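Local structure of tRNA(Ile2) 2-agmatinylcytidine synthetase TiaS (Archaeoglobus fulgidus, 5XOB) at residues Cys298-Phe301 / Glu302-Gln306; Leu117-Asp120 / Glu121-Val125; Cys204-Asn207 / Thr208-Val212. The protein catalyses the ATP-dependent transfer of agmatine to the wobble cytidine of a minor isoleucine tRNA, which changes its codon specificity from AUG to AUA. All blocks are in the same frame, centred on the assembly; numbering follows the deposited sequence.

How the contacts relate
The three contacts are local, each within one continuous segment and each in a different domain: a 3-10 turn after a strand of the OB-fold domain (contact 1), a helix start in the TCKD domain (contact 2) and a loop of the FLD domain (contact 3). None touches another. Contacts 1 and 3 are the nearest pair, centres 24 Å apart and nearest atoms about 13 Å; contact 2 lies 36 Å from contact 1 and 31 Å from contact 3, centre to centre. The magnesium ion bound by Asp-8 and phosphorylated Thr-18 is about 13 Å from the side chain of Leu-117 in contact 2 and about 12 Å from that of Cys-210 in contact 3, so neither touches the metal.

Contact 1 (Cys298-Phe301 / Glu302-Gln306); sequences CAAF and EPTKQ
A chi1 of 71° sets OG1 of Thr-304 between its own backbone N and carbonyl carbon, facing back to the carbonyl of Phe-301, while a chi1 of -64° at Phe-301 carries the phenyl ring away from the turn. The threonine side chain thus adds a second bond to the N-H bond that the turn itself makes to Phe-301 O. The hydroxyl donates nearly end-on to the C=O, with OG1 of Thr-304 2.7 Å from O of Phe-301; the amide N of Thr-304 comes in from above the carbonyl plane, 3.2 Å from that same O. The methyl CG2 of Thr-304 also packs against this oxygen, at 3.4 Å. The amide bond closes a type I beta turn with Glu-302 and Pro-303 at its corners, and Lys-305 N to Glu-302 O, 2.9 Å, adds the next turn. Together they form the short 3-10 segment by which the chain of this nucleic-acid-binding OB fold leaves strand 294-300 for helix 307-313. Pro-303 lays its ring CD against CB of Phe-301 at 3.7 Å. The chain of Glu-302 sets out away from Phe-301 at CB, then bends at chi2, offering the syn side of OE2 to Lys-305 NZ in a short salt bridge of 2.5 Å. His-284 holds the entry to the turn: its ND1 hydrogen-bonds Glu-302 N, and its ring meets that of Phe-301 edge-to-face.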
# COMPACT_ATOMS: atom_id res chain seq x y z
N CYS A 298 17.23 -0.27 -6.31
CA CYS A 298 15.83 0.10 -6.39
C CYS A 298 15.23 -0.40 -7.69
O CYS A 298 15.95 -0.55 -8.69
CB CYS A 298 15.68 1.60 -6.32
SG CYS A 298 16.41 2.25 -4.81
N ALA A 299 13.93 -0.64 -7.67
CA ALA A 299 13.24 -1.30 -8.77
C ALA A 299 11.83 -0.76 -9.01
O ALA A 299 11.06 -0.56 -8.06
CB ALA A 299 13.18 -2.80 -8.53
N ALA A 300 11.51 -0.53 -10.28
CA ALA A 300 10.15 -0.25 -10.75
C ALA A 300 9.72 -1.39 -11.68
O ALA A 300 10.07 -1.41 -12.86
CB ALA A 300 10.11 1.08 -11.49
N PHE A 301 8.95 -2.33 -11.14
CA PHE A 301 8.56 -3.53 -11.88
C PHE A 301 7.52 -3.20 -12.95
O PHE A 301 6.99 -2.09 -12.98
CB PHE A 301 8.04 -4.62 -10.93
CG PHE A 301 9.08 -5.12 -9.96
CD1 PHE A 301 9.83 -6.26 -10.24
CD2 PHE A 301 9.31 -4.46 -8.76
CE1 PHE A 301 10.79 -6.72 -9.34
CE2 PHE A 301 10.26 -4.91 -7.86
CZ PHE A 301 11.00 -6.05 -8.15
N GLU A 302 7.21 -4.18 -13.80
CA GLU A 302 6.37 -3.97 -14.97
C GLU A 302 4.97 -3.51 -14.59
O GLU A 302 4.44 -2.59 -15.22
CB GLU A 302 6.31 -5.25 -15.82
CG GLU A 302 5.49 -5.15 -17.10
CD GLU A 302 3.99 -5.24 -16.89
OE1 GLU A 302 3.54 -5.87 -15.91
OE2 GLU A 302 3.25 -4.68 -17.72
N PRO A 303 4.38 -4.12 -13.55
CA PRO A 303 3.00 -3.76 -13.18
C PRO A 303 2.77 -2.30 -12.71
O PRO A 303 1.64 -1.93 -12.42
CB PRO A 303 2.67 -4.73 -12.04
CG PRO A 303 3.62 -5.87 -12.21
CD PRO A 303 4.88 -5.24 -12.73
N THR A 304 3.84 -1.50 -12.64
CA THR A 304 3.75 -0.08 -12.30
C THR A 304 3.58 0.77 -13.55
O THR A 304 3.39 1.99 -13.46
CB THR A 304 5.00 0.39 -11.55
OG1 THR A 304 6.11 0.44 -12.46
CG2 THR A 304 5.34 -0.55 -10.39
N LYS A 305 3.68 0.14 -14.72
CA LYS A 305 3.28 0.73 -15.99
C LYS A 305 3.99 2.05 -16.28
O LYS A 305 5.22 2.08 -16.37
CB LYS A 305 1.76 0.89 -16.04
CG LYS A 305 0.97 -0.39 -15.84
CD LYS A 305 1.43 -1.54 -16.74
CE LYS A 305 0.37 -2.64 -16.79
NZ LYS A 305 0.92 -4.00 -17.04
N GLN A 306 3.23 3.14 -16.39
CA GLN A 306 3.76 4.43 -16.82
C GLN A 306 4.75 5.00 -15.80
O GLN A 306 5.57 5.84 -16.15
CB GLN A 306 2.62 5.45 -17.02
CG GLN A 306 1.58 5.07 -18.06
CD GLN A 306 0.48 4.14 -17.55
OE1 GLN A 306 0.44 3.80 -16.36
NE2 GLN A 306 -0.41 3.73 -18.44

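Contact 2 (Leu117-Asp120 / Glu121-Val125)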
# COMPACT_ATOMS: atom_id res chain seq x y z
N LEU A 117 7.13 -11.15 13.44
CA LEU A 117 6.75 -11.63 14.76
C LEU A 117 6.69 -13.15 14.80
O LEU A 117 6.40 -13.80 13.80
CB LEU A 117 5.38 -11.07 15.13
CG LEU A 117 5.39 -9.96 16.16
CD1 LEU A 117 4.07 -9.21 16.13
CD2 LEU A 117 5.63 -10.57 17.53
N GLN A 118 6.93 -13.70 15.98
CA GLN A 118 6.85 -15.13 16.20
C GLN A 118 5.59 -15.43 17.00
O GLN A 118 5.11 -14.57 17.75
CB GLN A 118 8.10 -15.63 16.92
CG GLN A 118 9.40 -15.32 16.19
CD GLN A 118 10.65 -15.56 17.04
OE1 GLN A 118 10.76 -15.03 18.15
NE2 GLN A 118 11.60 -16.34 16.51
N ILE A 119 5.06 -16.64 16.85
CA ILE A 119 3.86 -17.05 17.57
C ILE A 119 4.13 -17.04 19.08
O ILE A 119 3.27 -16.67 19.87
CB ILE A 119 3.36 -18.45 17.14
CG1 ILE A 119 3.21 -18.51 15.61
CG2 ILE A 119 2.03 -18.77 17.80
CD1 ILE A 119 2.58 -19.79 15.09
N ASP A 120 5.34 -17.44 19.44
CA ASP A 120 5.77 -17.53 20.84
C ASP A 120 5.58 -16.21 21.58
O ASP A 120 5.21 -16.19 22.76
CB ASP A 120 7.25 -17.93 20.89
CG ASP A 120 7.54 -19.16 20.04
OD1 ASP A 120 7.10 -20.26 20.43
OD2 ASP A 120 8.19 -19.01 18.97
N GLU A 121 5.84 -15.12 20.86
CA GLU A 121 5.66 -13.78 21.39
C GLU A 121 4.18 -13.51 21.65
O GLU A 121 3.81 -13.09 22.75
CB GLU A 121 6.23 -12.75 20.42
CG GLU A 121 6.08 -11.32 20.93
CD GLU A 121 7.18 -10.37 20.47
OE1 GLU A 121 7.92 -10.71 19.50
OE2 GLU A 121 7.30 -9.27 21.07
N ALA A 122 3.33 -13.77 20.65
CA ALA A 122 1.88 -13.65 20.84
C ALA A 122 1.46 -14.41 22.10
O ALA A 122 0.75 -13.88 22.95
CB ALA A 122 1.12 -14.18 19.62
N LEU A 123 1.93 -15.64 22.21
CA LEU A 123 1.57 -16.49 23.33
C LEU A 123 2.08 -15.95 24.63
O LEU A 123 1.38 -15.98 25.64
CB LEU A 123 2.13 -17.90 23.13
CG LEU A 123 1.52 -18.67 21.96
CD1 LEU A 123 2.30 -19.96 21.74
CD2 LEU A 123 0.04 -18.95 22.20
N PHE A 124 3.31 -15.45 24.62
CA PHE A 124 3.88 -14.89 25.84
C PHE A 124 3.00 -13.77 26.37
O PHE A 124 2.69 -13.71 27.56
CB PHE A 124 5.29 -14.37 25.61
CG PHE A 124 5.86 -13.63 26.79
CD1 PHE A 124 6.34 -14.32 27.89
CD2 PHE A 124 5.89 -12.24 26.81
CE1 PHE A 124 6.86 -13.65 28.98
CE2 PHE A 124 6.41 -11.56 27.90
CZ PHE A 124 6.89 -12.27 28.99
N VAL A 125 2.61 -12.88 25.47
CA VAL A 125 1.79 -11.72 25.82
C VAL A 125 0.45 -12.17 26.40
O VAL A 125 -0.02 -11.63 27.40
CB VAL A 125 1.55 -10.83 24.58
CG1 VAL A 125 0.52 -9.74 24.87
CG2 VAL A 125 2.86 -10.19 24.14
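Gln-118, the N-cap residue, offers its carbonyl O to two amides of the following turn, and both bonds are weak. Ala-122 N lies 3.5 Å from Gln-118 O on a fairly straight N-H path of 166°, whereas Glu-121 N, at 3.2 Å from the same oxygen, approaches at a bent 129°. The next two carbonyls are held more firmly. Leu-123 N donates to Ile-119 O at 2.9 Å, and Phe-124 N donates to Asp-120 O at 2.8 Å. Val-125 N carries the series on to Glu-121 O. The carboxylate of Glu-121 finds its partner in a neighbouring helix. With CG anti to the backbone N (chi1 -179°) and an extended chain beyond, the side chain runs across Leu-117 at about a right angle, its CG 3.5 Å from CD2 of Leu-117, and its OE1 forms a salt bridge with Lys-111 of helix 106-114. Phe-108 of that helix touches both Leu-117 and Glu-121. On another side, Ile-119 and Leu-123 lie side by side and point the same way, CG2 of Ile-119 4.1 Å from CD1 of Leu-123. Buried Ala-122 packs on Ile-143 and Leu-146 of helix 141-150. The arrangement is the N-terminal end of alpha helix 119-129, in which the weak backbone bonds to the N-cap carbonyl give way to shorter i to i+4 bonds.

Contact 3 (Cys204-Asn207 / Thr208-Val212); sequences CIPN and TPCPV
Pro-206 folds against Thr-208, Cys-210 and Val-212 where the proline-rich loop of the FLD domain, a member of the RRM clan, turns into strand 212-218, an outermost strand of the chain's eight-stranded mixed sheet. The proline ring points into the concave side of the loop, and its carbons meet the second half of the loop in turn. CB meets the hydroxyl OG1 of Thr-208 at 3.7 Å; a chi1 of 44° brings that oxygen round to the proline. CG, the tip, sits among three groups: it is 3.7 Å from O of Val-212, 4.0 Å from CG1 of Val-212 and 4.3 Å from SG of Cys-210. CD turns back past the same carbonyl, 4.2 Å from O of Val-212. The ring and the valine side chain cross at about a right angle, with CG of Pro-206 nearest to CG1 of Val-212. Arg-173 braces the loop from outside these residues, its NH1 bonded to Val-212 O and its NH2 to Thr-208 O, while Pro-206 also rests on this arginine. The Val-212 side chain touches Ile-161 and Tyr-163 of strand 157-163. The amide N of Val-212 donates a weak bond of 3.5 Å to SG of Cys-210.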
# COMPACT_ATOMS: atom_id res chain seq x y z
N CYS A 204 -11.35 -1.15 -7.12
CA CYS A 204 -12.07 -1.51 -5.89
C CYS A 204 -12.83 -2.84 -5.99
O CYS A 204 -13.50 -3.24 -5.04
CB CYS A 204 -13.00 -0.38 -5.44
SG CYS A 204 -14.23 0.21 -6.64
N ILE A 205 -12.70 -3.53 -7.12
CA ILE A 205 -13.43 -4.77 -7.35
C ILE A 205 -12.45 -5.91 -7.53
O ILE A 205 -11.74 -5.97 -8.53
CB ILE A 205 -14.33 -4.63 -8.58
CG1 ILE A 205 -15.49 -3.70 -8.22
CG2 ILE A 205 -14.82 -5.99 -9.07
CD1 ILE A 205 -16.45 -3.40 -9.34
N PRO A 206 -12.41 -6.83 -6.55
CA PRO A 206 -11.40 -7.88 -6.57
C PRO A 206 -11.63 -8.94 -7.64
O PRO A 206 -12.72 -9.04 -8.20
CB PRO A 206 -11.48 -8.48 -5.16
CG PRO A 206 -12.85 -8.18 -4.68
CD PRO A 206 -13.32 -6.96 -5.40
N ASN A 207 -10.58 -9.71 -7.89
CA ASN A 207 -10.54 -10.70 -8.96
C ASN A 207 -10.66 -12.13 -8.41
O ASN A 207 -10.31 -13.10 -9.09
CB ASN A 207 -9.19 -10.54 -9.68
CG ASN A 207 -9.12 -11.28 -11.01
OD1 ASN A 207 -10.14 -11.64 -11.60
ND2 ASN A 207 -7.91 -11.50 -11.49
N THR A 208 -11.17 -12.26 -7.19
CA THR A 208 -11.00 -13.50 -6.41
C THR A 208 -12.30 -14.21 -6.05
O THR A 208 -13.36 -13.58 -5.99
CB THR A 208 -10.21 -13.22 -5.11
OG1 THR A 208 -10.70 -12.02 -4.49
CG2 THR A 208 -8.73 -13.06 -5.43
N PRO A 209 -12.22 -15.52 -5.78
CA PRO A 209 -13.38 -16.33 -5.37
C PRO A 209 -13.91 -16.02 -3.97
O PRO A 209 -14.52 -16.89 -3.34
CB PRO A 209 -12.83 -17.76 -5.42
CG PRO A 209 -11.36 -17.61 -5.22
CD PRO A 209 -11.03 -16.36 -5.96
N CYS A 210 -13.71 -14.78 -3.50
CA CYS A 210 -14.03 -14.40 -2.12
C CYS A 210 -15.44 -13.79 -2.03
O CYS A 210 -16.09 -13.57 -3.05
CB CYS A 210 -12.96 -13.43 -1.59
SG CYS A 210 -13.06 -11.72 -2.20
N PRO A 211 -15.92 -13.54 -0.79
CA PRO A 211 -17.22 -12.89 -0.56
C PRO A 211 -17.32 -11.38 -0.83
O PRO A 211 -18.43 -10.85 -0.82
CB PRO A 211 -17.50 -13.15 0.93
CG PRO A 211 -16.20 -13.54 1.53
CD PRO A 211 -15.43 -14.21 0.43
N VAL A 212 -16.21 -10.70 -1.04
CA VAL A 212 -16.26 -9.27 -1.29
C VAL A 212 -16.71 -8.98 -2.71
O VAL A 212 -16.15 -9.52 -3.67
CB VAL A 212 -14.90 -8.59 -1.04
CG1 VAL A 212 -14.93 -7.13 -1.47
CG2 VAL A 212 -14.53 -8.71 0.43